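Local coordinates for protein putative N-acetylmuramoyl-L-alanine amidase,autolysin cwp6 (Peptoclostridium difficile, PDB 5J72) that is probably a zinc-dependent N-acetylmuramoyl-L-alanine amidase, an autolysin carried on the bacterial cell wall by CWB2 modules, at residues 258-263 with 308-313. Residues are numbered along the deposited sequence; the frame is centred on the assembly and turned at random.
Sequences VNKIYI and LEEAYY
The rings of Tyr262 and Tyr312 stand side by side on one face of the sheet, planes 18° apart but slid so that they barely overlap; CE1 of Tyr262 comes 3.7 Å from CD1 of Tyr312. At the edge of the Tyr312 ring lie Ile261 O, Glu310 OE2 and Lys260 CD, the last 3.7 Å from CE1 of Tyr312; Phe357 meets this ring edge-to-face. Tyr312 OH donates to Glu310 OE2 (2.7 Å), met from above the carboxylate plane. That oxygen also faces Lys260 NZ in a long salt bridge of 4.0 Å; the ammonium, on a chain bent at its third torsion, has its stronger partner in Asp283, which the Tyr262 hydroxyl shares. Just before the strands the Asn259 amide and Glu309 carboxylate stack, 25° apart.

Between the two faces the strands run parallel, with Ile261 N to Glu310 O, Tyr312 N to Ile261 O and Ile263 N to Tyr312 O hydrogen-bonded in turn, the last with the straightest N-H...O angle (170°) although its donor sits above the carbonyl plane. Asn259 O is gripped twice, by Glu309 N (2.7 Å) and Glu310 N (3.2 Å), where the chain turns its corner. On the other face Ile261 CG1 meets Ala311 CB, and Ile263 CD1 reaches Tyr313 CE1 at 3.6 Å.

These are the central strands of a four-stranded parallel sheet in a CWB2 module, flanked by strands 287-290 (beside 260-265) and 334-341; helix 270-283 covers Tyr262, helix 297-306 packs on Ile261 and Leu308, and helix 322-329 on Ile263, Ala311 and Tyr313.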
ATOM      1  N   VAL A 258      21.311 -13.818  -0.513  1.00 26.50           N
ATOM      2  CA  VAL A 258      20.840 -12.465  -0.359  1.00 27.08           C
ATOM      3  C   VAL A 258      21.645 -11.599  -1.358  1.00 31.15           C
ATOM      4  O   VAL A 258      22.862 -11.500  -1.225  1.00 32.37           O
ATOM      5  CB  VAL A 258      21.015 -11.982   1.077  1.00 27.66           C
ATOM      6  CG1 VAL A 258      20.882 -10.451   1.151  1.00 29.99           C
ATOM      7  CG2 VAL A 258      19.950 -12.646   1.960  1.00 27.87           C
ATOM      8  N   ASN A 259      20.983 -11.003  -2.356  1.00 29.06           N
ATOM      9  CA  ASN A 259      21.716 -10.148  -3.292  1.00 30.85           C
ATOM     10  C   ASN A 259      21.018  -8.816  -3.550  1.00 28.43           C
ATOM     11  O   ASN A 259      21.438  -8.058  -4.401  1.00 27.38           O
ATOM     12  CB  ASN A 259      21.949 -10.875  -4.589  1.00 33.41           C
ATOM     13  CG  ASN A 259      20.702 -11.344  -5.225  1.00 44.54           C
ATOM     14  OD1 ASN A 259      19.587 -10.889  -4.902  1.00 47.61           O
ATOM     15  ND2 ASN A 259      20.799 -12.334  -6.093  1.00 54.09           N
ATOM     16  N   LYS A 260      19.963  -8.528  -2.803  1.00 24.36           N
ATOM     17  CA  LYS A 260      19.241  -7.274  -2.943  1.00 24.08           C
ATOM     18  C   LYS A 260      18.797  -6.837  -1.543  1.00 23.34           C
ATOM     19  O   LYS A 260      18.431  -7.702  -0.728  1.00 24.17           O
ATOM     20  CB  LYS A 260      18.004  -7.492  -3.851  1.00 24.80           C
ATOM     21  CG  LYS A 260      16.904  -6.466  -3.602  1.00 32.86           C
ATOM     22  CD  LYS A 260      15.947  -6.328  -4.862  1.00 39.18           C
ATOM     23  CE  LYS A 260      15.670  -7.601  -5.588  1.00 40.98           C
ATOM     24  NZ  LYS A 260      14.511  -7.437  -6.568  1.00 38.35           N
ATOM     25  N   ILE A 261      18.848  -5.539  -1.231  1.00 19.96           N
ATOM     26  CA  ILE A 261      18.357  -5.100   0.060  1.00 17.89           C
ATOM     27  C   ILE A 261      17.463  -3.873  -0.121  1.00 23.06           C
ATOM     28  O   ILE A 261      17.605  -3.103  -1.063  1.00 21.66           O
ATOM     29  CB  ILE A 261      19.489  -4.768   1.073  1.00 22.59           C
ATOM     30  CG1 ILE A 261      20.414  -3.654   0.527  1.00 22.45           C
ATOM     31  CG2 ILE A 261      20.278  -6.062   1.391  1.00 21.52           C
ATOM     32  CD1 ILE A 261      21.450  -3.232   1.601  1.00 21.60           C
ATOM     33  N   TYR A 262      16.498  -3.739   0.781  1.00 18.91           N
ATOM     34  CA  TYR A 262      15.611  -2.611   0.821  1.00 19.01           C
ATOM     35  C   TYR A 262      15.955  -1.971   2.134  1.00 18.84           C
ATOM     36  O   TYR A 262      15.731  -2.560   3.171  1.00 20.60           O
ATOM     37  CB  TYR A 262      14.128  -3.074   0.830  1.00 17.33           C
ATOM     38  CG  TYR A 262      13.739  -3.705  -0.500  1.00 18.09           C
ATOM     39  CD1 TYR A 262      13.337  -2.920  -1.575  1.00 17.28           C
ATOM     40  CD2 TYR A 262      13.776  -5.078  -0.678  1.00 17.99           C
ATOM     41  CE1 TYR A 262      12.960  -3.481  -2.782  1.00 18.13           C
ATOM     42  CE2 TYR A 262      13.428  -5.660  -1.906  1.00 18.20           C
ATOM     43  CZ  TYR A 262      13.015  -4.847  -2.952  1.00 18.38           C
ATOM     44  OH  TYR A 262      12.693  -5.356  -4.175  1.00 22.88           O
ATOM     45  N   ILE A 263      16.487  -0.719   2.107  1.00 19.18           N
ATOM     46  CA  ILE A 263      16.904  -0.062   3.353  1.00 20.02           C
ATOM     47  C   ILE A 263      15.856   0.914   3.868  1.00 21.24           C
ATOM     48  O   ILE A 263      15.241   1.672   3.074  1.00 20.52           O
ATOM     49  CB  ILE A 263      18.217   0.704   3.034  1.00 24.40           C
ATOM     50  CG1 ILE A 263      19.324  -0.303   2.682  1.00 26.46           C
ATOM     51  CG2 ILE A 263      18.615   1.547   4.230  1.00 22.79           C
ATOM     52  CD1 ILE A 263      20.555   0.384   2.016  1.00 25.77           C
ATOM     53  N   LEU A 308      26.240  -7.696  -3.201  1.00 32.42           N
ATOM     54  CA  LEU A 308      24.895  -7.203  -3.538  1.00 31.75           C
ATOM     55  C   LEU A 308      24.751  -6.753  -4.985  1.00 32.64           C
ATOM     56  O   LEU A 308      25.644  -6.066  -5.541  1.00 29.07           O
ATOM     57  CB  LEU A 308      24.576  -6.006  -2.688  1.00 30.20           C
ATOM     58  CG  LEU A 308      24.534  -6.285  -1.226  1.00 36.02           C
ATOM     59  CD1 LEU A 308      24.375  -4.967  -0.473  1.00 33.07           C
ATOM     60  CD2 LEU A 308      23.349  -7.257  -0.957  1.00 34.09           C
ATOM     61  N   GLU A 309      23.645  -7.125  -5.594  1.00 25.53           N
ATOM     62  CA  GLU A 309      23.358  -6.683  -6.929  1.00 25.83           C
ATOM     63  C   GLU A 309      22.586  -5.377  -6.885  1.00 29.69           C
ATOM     64  O   GLU A 309      22.811  -4.529  -7.745  1.00 31.00           O
ATOM     65  CB  GLU A 309      22.553  -7.755  -7.622  1.00 31.84           C
ATOM     66  CG  GLU A 309      23.439  -8.992  -7.758  1.00 45.66           C
ATOM     67  CD  GLU A 309      22.801 -10.130  -8.527  1.00 62.47           C
ATOM     68  OE1 GLU A 309      21.628  -9.994  -8.967  1.00 69.63           O
ATOM     69  OE2 GLU A 309      23.485 -11.185  -8.685  1.00 67.22           O
ATOM     70  N   GLU A 310      21.707  -5.181  -5.881  1.00 23.62           N
ATOM     71  CA  GLU A 310      20.842  -3.999  -5.870  1.00 24.16           C
ATOM     72  C   GLU A 310      20.538  -3.556  -4.479  1.00 22.23           C
ATOM     73  O   GLU A 310      20.431  -4.403  -3.615  1.00 23.46           O
ATOM     74  CB  GLU A 310      19.446  -4.309  -6.525  1.00 26.70           C
ATOM     75  CG  GLU A 310      19.477  -4.656  -8.003  1.00 34.26           C
ATOM     76  CD  GLU A 310      18.172  -5.306  -8.457  1.00 47.15           C
ATOM     77  OE1 GLU A 310      18.245  -6.305  -9.191  1.00 52.15           O
ATOM     78  OE2 GLU A 310      17.086  -4.820  -8.083  1.00 51.61           O
ATOM     79  N   ALA A 311      20.455  -2.222  -4.248  1.00 19.86           N
ATOM     80  CA  ALA A 311      20.063  -1.656  -2.955  1.00 19.40           C
ATOM     81  C   ALA A 311      19.020  -0.576  -3.249  1.00 22.24           C
ATOM     82  O   ALA A 311      19.198   0.241  -4.168  1.00 23.80           O
ATOM     83  CB  ALA A 311      21.243  -1.046  -2.230  1.00 21.78           C
ATOM     84  N   TYR A 312      17.950  -0.553  -2.486  1.00 22.03           N
ATOM     85  CA  TYR A 312      16.901   0.449  -2.632  1.00 21.76           C
ATOM     86  C   TYR A 312      16.805   1.175  -1.343  1.00 22.43           C
ATOM     87  O   TYR A 312      17.097   0.599  -0.314  1.00 21.03           O
ATOM     88  CB  TYR A 312      15.541  -0.189  -2.956  1.00 20.09           C
ATOM     89  CG  TYR A 312      15.535  -0.811  -4.321  1.00 21.42           C
ATOM     90  CD1 TYR A 312      15.913  -2.137  -4.501  1.00 20.50           C
ATOM     91  CD2 TYR A 312      15.198  -0.061  -5.452  1.00 23.10           C
ATOM     92  CE1 TYR A 312      15.964  -2.710  -5.762  1.00 27.81           C
ATOM     93  CE2 TYR A 312      15.249  -0.630  -6.730  1.00 26.92           C
ATOM     94  CZ  TYR A 312      15.634  -1.947  -6.872  1.00 31.70           C
ATOM     95  OH  TYR A 312      15.724  -2.526  -8.112  1.00 33.66           O
ATOM     96  N   TYR A 313      16.450   2.462  -1.382  1.00 19.40           N
ATOM     97  CA  TYR A 313      16.337   3.292  -0.177  1.00 19.53           C
ATOM     98  C   TYR A 313      14.911   3.772  -0.037  1.00 22.07           C
ATOM     99  O   TYR A 313      14.444   4.547  -0.889  1.00 23.27           O
ATOM    100  CB  TYR A 313      17.289   4.518  -0.310  1.00 20.87           C
ATOM    101  CG  TYR A 313      18.679   4.090  -0.714  1.00 21.36           C
ATOM    102  CD1 TYR A 313      19.612   3.678   0.245  1.00 24.70           C
ATOM    103  CD2 TYR A 313      19.062   4.062  -2.051  1.00 24.75           C
ATOM    104  CE1 TYR A 313      20.879   3.249  -0.132  1.00 24.54           C
ATOM    105  CE2 TYR A 313      20.321   3.627  -2.429  1.00 21.10           C
ATOM    106  CZ  TYR A 313      21.223   3.217  -1.469  1.00 25.32           C
ATOM    107  OH  TYR A 313      22.462   2.732  -1.843  1.00 25.30           O
TER